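Local coordinates for Low molecular weight heat shock protein (Xanthomonas axonopodis pv. citri, PDB 3GLA) that probably acts as a small heat-shock chaperone of the alpha-crystallin family, binding unfolding proteins under stress and keeping them from aggregating, at residues Glu12-Leu18 with Leu90-Lys96; Gly37-Ile41 with His67-Leu72. All coordinates share one frame. Residues are numbered along the deposited sequence.

Interaction 1. Residues Glu12-Leu18 with Leu90-Lys96; sequences EVNHFVL and LEIRIPK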
loop_
_atom_site.group_PDB
_atom_site.type_symbol
_atom_site.label_atom_id
_atom_site.label_comp_id
_atom_site.label_asym_id
_atom_site.label_seq_id
_atom_site.Cartn_x
_atom_site.Cartn_y
_atom_site.Cartn_z
ATOM N N GLU B 12 -14.679 7.763 14.944
ATOM C CA GLU B 12 -14.188 8.335 16.220
ATOM C C GLU B 12 -15.305 9.241 16.731
ATOM O O GLU B 12 -16.364 9.364 16.092
ATOM C CB GLU B 12 -12.939 9.099 16.039
ATOM C CG GLU B 12 -11.780 8.150 15.692
ATOM C CD GLU B 12 -10.452 8.817 15.438
ATOM O OE1 GLU B 12 -9.414 8.072 15.503
ATOM O OE2 GLU B 12 -10.449 10.068 15.177
ATOM N N VAL B 13 -15.051 9.832 17.905
ATOM C CA VAL B 13 -16.108 10.622 18.546
ATOM C C VAL B 13 -16.407 11.864 17.714
ATOM O O VAL B 13 -17.576 12.142 17.433
ATOM C CB VAL B 13 -15.749 11.014 20.025
ATOM C CG1 VAL B 13 -16.898 11.942 20.573
ATOM C CG2 VAL B 13 -15.710 9.763 20.861
ATOM N N ASN B 14 -15.379 12.483 17.196
ATOM C CA ASN B 14 -15.579 13.701 16.374
ATOM C C ASN B 14 -15.408 13.541 14.860
ATOM O O ASN B 14 -15.597 14.503 14.104
ATOM C CB ASN B 14 -14.497 14.721 16.744
ATOM C CG ASN B 14 -14.606 15.169 18.159
ATOM O OD1 ASN B 14 -13.579 15.284 18.874
ATOM N ND2 ASN B 14 -15.854 15.350 18.612
ATOM N N HIS B 15 -14.986 12.347 14.408
ATOM C CA HIS B 15 -14.548 12.251 13.009
ATOM C C HIS B 15 -14.743 10.808 12.580
ATOM O O HIS B 15 -14.826 9.873 13.423
ATOM C CB HIS B 15 -13.052 12.417 12.851
ATOM C CG HIS B 15 -12.534 13.744 13.201
ATOM N ND1 HIS B 15 -12.353 14.757 12.268
ATOM C CD2 HIS B 15 -12.088 14.219 14.388
ATOM C CE1 HIS B 15 -11.862 15.817 12.885
ATOM N NE2 HIS B 15 -11.693 15.521 14.169
ATOM N N PHE B 16 -14.940 10.675 11.290
ATOM C CA PHE B 16 -14.673 9.330 10.703
ATOM C C PHE B 16 -13.237 9.395 10.133
ATOM O O PHE B 16 -12.742 10.484 9.773
ATOM C CB PHE B 16 -15.573 9.160 9.614
ATOM C CG PHE B 16 -16.971 9.000 10.079
ATOM C CD1 PHE B 16 -17.780 10.126 10.242
ATOM C CD2 PHE B 16 -17.454 7.731 10.434
ATOM C CE1 PHE B 16 -19.098 10.007 10.688
ATOM C CE2 PHE B 16 -18.806 7.551 10.879
ATOM C CZ PHE B 16 -19.637 8.719 11.027
ATOM N N VAL B 17 -12.585 8.233 10.042
ATOM C CA VAL B 17 -11.270 8.271 9.467
ATOM C C VAL B 17 -11.281 7.091 8.464
ATOM O O VAL B 17 -11.733 5.978 8.802
ATOM C CB VAL B 17 -10.174 8.011 10.423
ATOM C CG1 VAL B 17 -8.810 8.084 9.742
ATOM C CG2 VAL B 17 -10.180 9.029 11.695
ATOM N N LEU B 18 -10.846 7.373 7.237
ATOM C CA LEU B 18 -10.708 6.287 6.292
ATOM C C LEU B 18 -9.255 6.140 6.012
ATOM O O LEU B 18 -8.535 7.132 5.822
ATOM C CB LEU B 18 -11.450 6.616 5.062
ATOM C CG LEU B 18 -11.452 5.545 3.977
ATOM C CD1 LEU B 18 -12.842 5.645 3.129
ATOM C CD2 LEU B 18 -10.125 5.699 3.076
ATOM N N LEU B 90 -3.338 6.490 2.560
ATOM C CA LEU B 90 -3.977 7.847 2.588
ATOM C C LEU B 90 -4.938 7.827 3.730
ATOM O O LEU B 90 -5.713 6.866 3.849
ATOM C CB LEU B 90 -4.752 8.021 1.285
ATOM C CG LEU B 90 -5.452 9.432 1.229
ATOM C CD1 LEU B 90 -4.409 10.477 1.092
ATOM C CD2 LEU B 90 -6.344 9.493 0.010
ATOM N N GLU B 91 -4.878 8.844 4.569
ATOM C CA GLU B 91 -5.795 8.850 5.717
ATOM C C GLU B 91 -6.688 10.004 5.490
ATOM O O GLU B 91 -6.215 11.166 5.271
ATOM C CB GLU B 91 -4.956 9.017 6.929
ATOM C CG GLU B 91 -5.913 9.204 8.195
ATOM C CD GLU B 91 -5.107 9.272 9.472
ATOM O OE1 GLU B 91 -5.615 9.931 10.401
ATOM O OE2 GLU B 91 -4.015 8.745 9.517
ATOM N N ILE B 92 -7.967 9.724 5.428
ATOM C CA ILE B 92 -8.940 10.771 5.133
ATOM C C ILE B 92 -9.693 10.979 6.407
ATOM O O ILE B 92 -10.201 10.007 7.000
ATOM C CB ILE B 92 -9.888 10.275 4.143
ATOM C CG1 ILE B 92 -9.093 10.033 2.804
ATOM C CG2 ILE B 92 -10.923 11.372 3.839
ATOM C CD1 ILE B 92 -9.944 9.394 1.743
ATOM N N ARG B 93 -9.825 12.268 6.832
ATOM C CA ARG B 93 -10.558 12.492 8.080
ATOM C C ARG B 93 -11.761 13.265 7.722
ATOM O O ARG B 93 -11.733 14.221 6.949
ATOM C CB ARG B 93 -9.725 13.275 9.086
ATOM C CG ARG B 93 -8.505 12.509 9.502
ATOM C CD ARG B 93 -7.862 13.097 10.744
ATOM N NE ARG B 93 -7.390 11.960 11.491
ATOM C CZ ARG B 93 -7.865 11.610 12.674
ATOM N NH1 ARG B 93 -7.384 10.520 13.269
ATOM N NH2 ARG B 93 -8.805 12.345 13.274
ATOM N N ILE B 94 -12.908 12.847 8.254
ATOM C CA ILE B 94 -14.156 13.424 7.868
ATOM C C ILE B 94 -14.816 13.810 9.196
ATOM O O ILE B 94 -15.184 13.001 9.988
ATOM C CB ILE B 94 -15.047 12.482 7.207
ATOM C CG1 ILE B 94 -14.383 11.871 5.915
ATOM C CG2 ILE B 94 -16.349 13.159 6.712
ATOM C CD1 ILE B 94 -13.803 10.445 6.325
ATOM N N PRO B 95 -14.936 15.117 9.429
ATOM C CA PRO B 95 -15.477 15.475 10.744
ATOM C C PRO B 95 -16.914 15.218 10.791
ATOM O O PRO B 95 -17.605 15.120 9.774
ATOM C CB PRO B 95 -15.236 17.014 10.784
ATOM C CG PRO B 95 -15.117 17.441 9.383
ATOM C CD PRO B 95 -14.537 16.258 8.573
ATOM N N LYS B 96 -17.443 15.088 12.036
ATOM C CA LYS B 96 -18.869 14.958 12.157
ATOM C C LYS B 96 -19.510 16.342 12.339
ATOM O O LYS B 96 -18.837 17.223 12.810
ATOM C CB LYS B 96 -19.213 14.141 13.392
ATOM C CG LYS B 96 -18.831 12.686 13.193
ATOM C CD LYS B 96 -19.022 12.030 14.556
ATOM C CE LYS B 96 -18.858 10.536 14.384
ATOM N NZ LYS B 96 -19.174 9.840 15.665
HETATM O O HOH W 1 -16.253 17.120 14.723
#

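Interaction 2. Residues Gly37-Ile41 with His67-Leu72; sequences GILSI and HRRFAL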
loop_
_atom_site.group_PDB
_atom_site.type_symbol
_atom_site.label_atom_id
_atom_site.label_comp_id
_atom_site.label_asym_id
_atom_site.label_seq_id
_atom_site.Cartn_x
_atom_site.Cartn_y
_atom_site.Cartn_z
ATOM N N GLY B 37 -23.256 12.241 1.014
ATOM C CA GLY B 37 -22.962 11.343 2.138
ATOM C C GLY B 37 -22.050 10.192 1.655
ATOM O O GLY B 37 -21.753 9.350 2.435
ATOM N N ILE B 38 -21.544 10.304 0.425
ATOM C CA ILE B 38 -20.755 9.139 -0.100
ATOM C C ILE B 38 -19.342 9.690 -0.335
ATOM O O ILE B 38 -19.085 10.565 -1.208
ATOM C CB ILE B 38 -21.365 8.632 -1.360
ATOM C CG1 ILE B 38 -22.749 8.045 -1.023
ATOM C CG2 ILE B 38 -20.420 7.500 -1.906
ATOM C CD1 ILE B 38 -23.496 7.814 -2.303
ATOM N N LEU B 39 -18.375 9.080 0.411
ATOM C CA LEU B 39 -16.982 9.435 0.242
ATOM C C LEU B 39 -16.404 8.578 -0.866
ATOM O O LEU B 39 -16.548 7.365 -0.817
ATOM C CB LEU B 39 -16.294 9.126 1.588
ATOM C CG LEU B 39 -14.760 9.341 1.656
ATOM C CD1 LEU B 39 -14.387 10.837 1.357
ATOM C CD2 LEU B 39 -14.233 8.921 3.035
ATOM N N SER B 40 -15.714 9.209 -1.807
ATOM C CA SER B 40 -15.188 8.529 -3.022
ATOM C C SER B 40 -13.668 8.734 -3.000
ATOM O O SER B 40 -13.131 9.803 -2.660
ATOM C CB SER B 40 -15.750 9.326 -4.244
ATOM O OG SER B 40 -15.031 9.035 -5.390
ATOM N N ILE B 41 -12.951 7.682 -3.333
ATOM C CA ILE B 41 -11.564 7.827 -3.629
ATOM C C ILE B 41 -11.346 7.314 -5.010
ATOM O O ILE B 41 -11.879 6.280 -5.374
ATOM C CB ILE B 41 -10.616 7.077 -2.637
ATOM C CG1 ILE B 41 -10.984 5.570 -2.566
ATOM C CG2 ILE B 41 -10.728 7.735 -1.283
ATOM C CD1 ILE B 41 -9.928 4.723 -1.765
ATOM N N HIS B 67 -11.660 3.202 -8.015
ATOM C CA HIS B 67 -12.637 4.152 -7.542
ATOM C C HIS B 67 -13.505 3.411 -6.597
ATOM O O HIS B 67 -14.109 2.399 -6.933
ATOM C CB HIS B 67 -13.409 4.529 -8.762
ATOM C CG HIS B 67 -14.444 5.534 -8.527
ATOM N ND1 HIS B 67 -14.634 6.202 -7.335
ATOM C CD2 HIS B 67 -15.316 6.088 -9.408
ATOM C CE1 HIS B 67 -15.632 7.081 -7.473
ATOM N NE2 HIS B 67 -16.041 7.035 -8.710
ATOM N N ARG B 68 -13.467 3.832 -5.380
ATOM C CA ARG B 68 -14.283 3.177 -4.394
ATOM C C ARG B 68 -15.086 4.353 -3.781
ATOM O O ARG B 68 -14.646 5.492 -3.685
ATOM C CB ARG B 68 -13.451 2.579 -3.295
ATOM C CG ARG B 68 -12.581 1.453 -3.979
ATOM C CD ARG B 68 -12.048 0.478 -2.912
ATOM N NE ARG B 68 -13.095 -0.320 -2.344
ATOM C CZ ARG B 68 -12.927 -0.946 -1.167
ATOM N NH1 ARG B 68 -11.824 -0.769 -0.417
ATOM N NH2 ARG B 68 -13.913 -1.664 -0.706
ATOM N N ARG B 69 -16.246 3.915 -3.345
ATOM C CA ARG B 69 -17.237 4.824 -2.698
ATOM C C ARG B 69 -17.618 4.242 -1.430
ATOM O O ARG B 69 -17.843 3.006 -1.262
ATOM C CB ARG B 69 -18.461 4.910 -3.630
ATOM C CG ARG B 69 -18.176 5.617 -4.931
ATOM C CD ARG B 69 -19.439 5.565 -6.023
ATOM N NE ARG B 69 -19.026 4.564 -6.944
ATOM C CZ ARG B 69 -18.609 4.661 -8.180
ATOM N NH1 ARG B 69 -18.741 5.740 -8.947
ATOM N NH2 ARG B 69 -18.156 3.559 -8.690
ATOM N N PHE B 70 -17.759 5.107 -0.434
ATOM C CA PHE B 70 -18.123 4.661 0.875
ATOM C C PHE B 70 -19.233 5.588 1.395
ATOM O O PHE B 70 -18.962 6.711 1.791
ATOM C CB PHE B 70 -17.018 4.657 1.854
ATOM C CG PHE B 70 -15.836 3.832 1.354
ATOM C CD1 PHE B 70 -14.874 4.429 0.535
ATOM C CD2 PHE B 70 -15.868 2.460 1.468
ATOM C CE1 PHE B 70 -13.814 3.692 0.019
ATOM C CE2 PHE B 70 -14.804 1.675 0.914
ATOM C CZ PHE B 70 -13.781 2.326 0.201
ATOM N N ALA B 71 -20.452 5.105 1.415
ATOM C CA ALA B 71 -21.494 5.904 2.076
ATOM C C ALA B 71 -21.126 5.974 3.559
ATOM O O ALA B 71 -20.778 5.006 4.203
ATOM C CB ALA B 71 -22.831 5.091 1.930
ATOM N N LEU B 72 -21.205 7.168 4.187
ATOM C CA LEU B 72 -20.883 7.305 5.553
ATOM C C LEU B 72 -22.195 7.813 6.264
ATOM O O LEU B 72 -23.133 8.213 5.557
ATOM C CB LEU B 72 -19.886 8.442 5.681
ATOM C CG LEU B 72 -18.486 8.065 5.088
ATOM C CD1 LEU B 72 -17.663 9.337 5.243
ATOM C CD2 LEU B 72 -17.898 6.991 5.944
#

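Interaction 1. Residues Glu12-Leu18 with Leu90-Lys96
Strands 15-18 and 90-95 run antiparallel in one sheet of the alpha-crystallin sandwich. Phe16 and Ile94 exchange backbone hydrogen bonds (Phe16 N to Ile94 O 2.7 Å, Ile94 N to Phe16 O 2.8 Å), as do Leu18 and Ile92. These four side chains share the buried face. Phe16 CB meets Ile94 CD1 at 3.9 Å, and chi1 m carries the ring on toward Lys96, whose CG lies 3.7 Å from Phe16 CE1. Leu18 is t, and its CD2 lies 3.9 Å from Ile92 CD1. On the face of His15, Val17, Arg93 and Pro95, Arg93 has chi1 m and an off-rotamer chi3. Its guanidinium lies over Val17, with NH1 3.5 Å from CG2. Arg93 NE makes a 2.9 Å salt bridge to Glu91 OE1, and NH2 a weak one to Glu12 OE2 at 3.4 Å. Glu12 also pairs with Lys10. Lys96 is m at chi1 and then fully extended. This stretches NZ to Glu12 O at 2.9 Å. NZ also pairs with Glu11, while Lys96 N bonds Asn14 O at 2.8 Å. The chemistry is thus two-sided: apolar contacts serve the sandwich core, the Glu12-Arg93-Glu91 network lies over Val17 on the other face, and Lys96 holds the turn before strand 15-18.

Interaction 2. Residues Gly37-Ile41 with His67-Leu72
This antiparallel pair belongs to the three-stranded sheet of the alpha-crystallin domain, an immunoglobulin-like beta-sandwich. Strand 67-71 is an edge strand within the chain, beside strand 38-41. His67 comes first. Its CA makes a CA-H...O contact with Ile41 O at 3.1 Å, and its ring turns back so that ND1 gives the same oxygen a weak hydrogen bond of 3.4 Å. Arg68 pairs with Ile41 through two backbone bonds: Arg68 N to Ile41 O at 2.9 Å and Ile41 N to Arg68 O at 2.8 Å. Arg68 CB lies 3.9 Å from Ile41 CG1, but the guanidinium leads away to a salt bridge with Glu60 of the second subunit, so this edge takes part in the dimer. Arg69 faces Ser40 in a non-hydrogen-bonded pair. Its CB touches Ile38 CG2 at 3.7 Å, while the charged end leads away. Phe70 and Leu39 form the next hydrogen-bonded pair, with Phe70 N to Leu39 O at 2.6 Å and Leu39 N to Phe70 O at 2.8 Å. The Phe70 ring meets Ile41 CG1 with its edge and also packs on Val7 and Ile9 of strand 7-11. Ala71 is opposite Ile38 on the more exposed face, with CB 4.2 Å from CG1. Leu72 follows the strand and packs CD1 against Leu39 CB at 3.9 Å. Gly37, with positive phi, precedes strand 38-41, and its O accepts the last hydrogen bond of the ladder from Leu72 N, at 2.9 Å.

How the interactions relate
From the N terminus, the chain runs through strand 7-11 and enters interaction 1 at residues 12-18. It then crosses to the other sheet, where 37-41 opens interaction 2. That contact closes first, when the chain returns at 67-72 after a 25-residue excursion. Interaction 1 closes last, at 90-96, across 71 intervening residues. Interaction 2 is therefore nested within interaction 1, and the two do not cross. Each joins neighbouring strands of a different sheet. The sheets meet where Leu18 CD1 lies 3.5 Å from Phe70 CD1 and Ile92 CD1 lies 3.5 Å from Ile41 CG2. Both contacts also touch the second subunit.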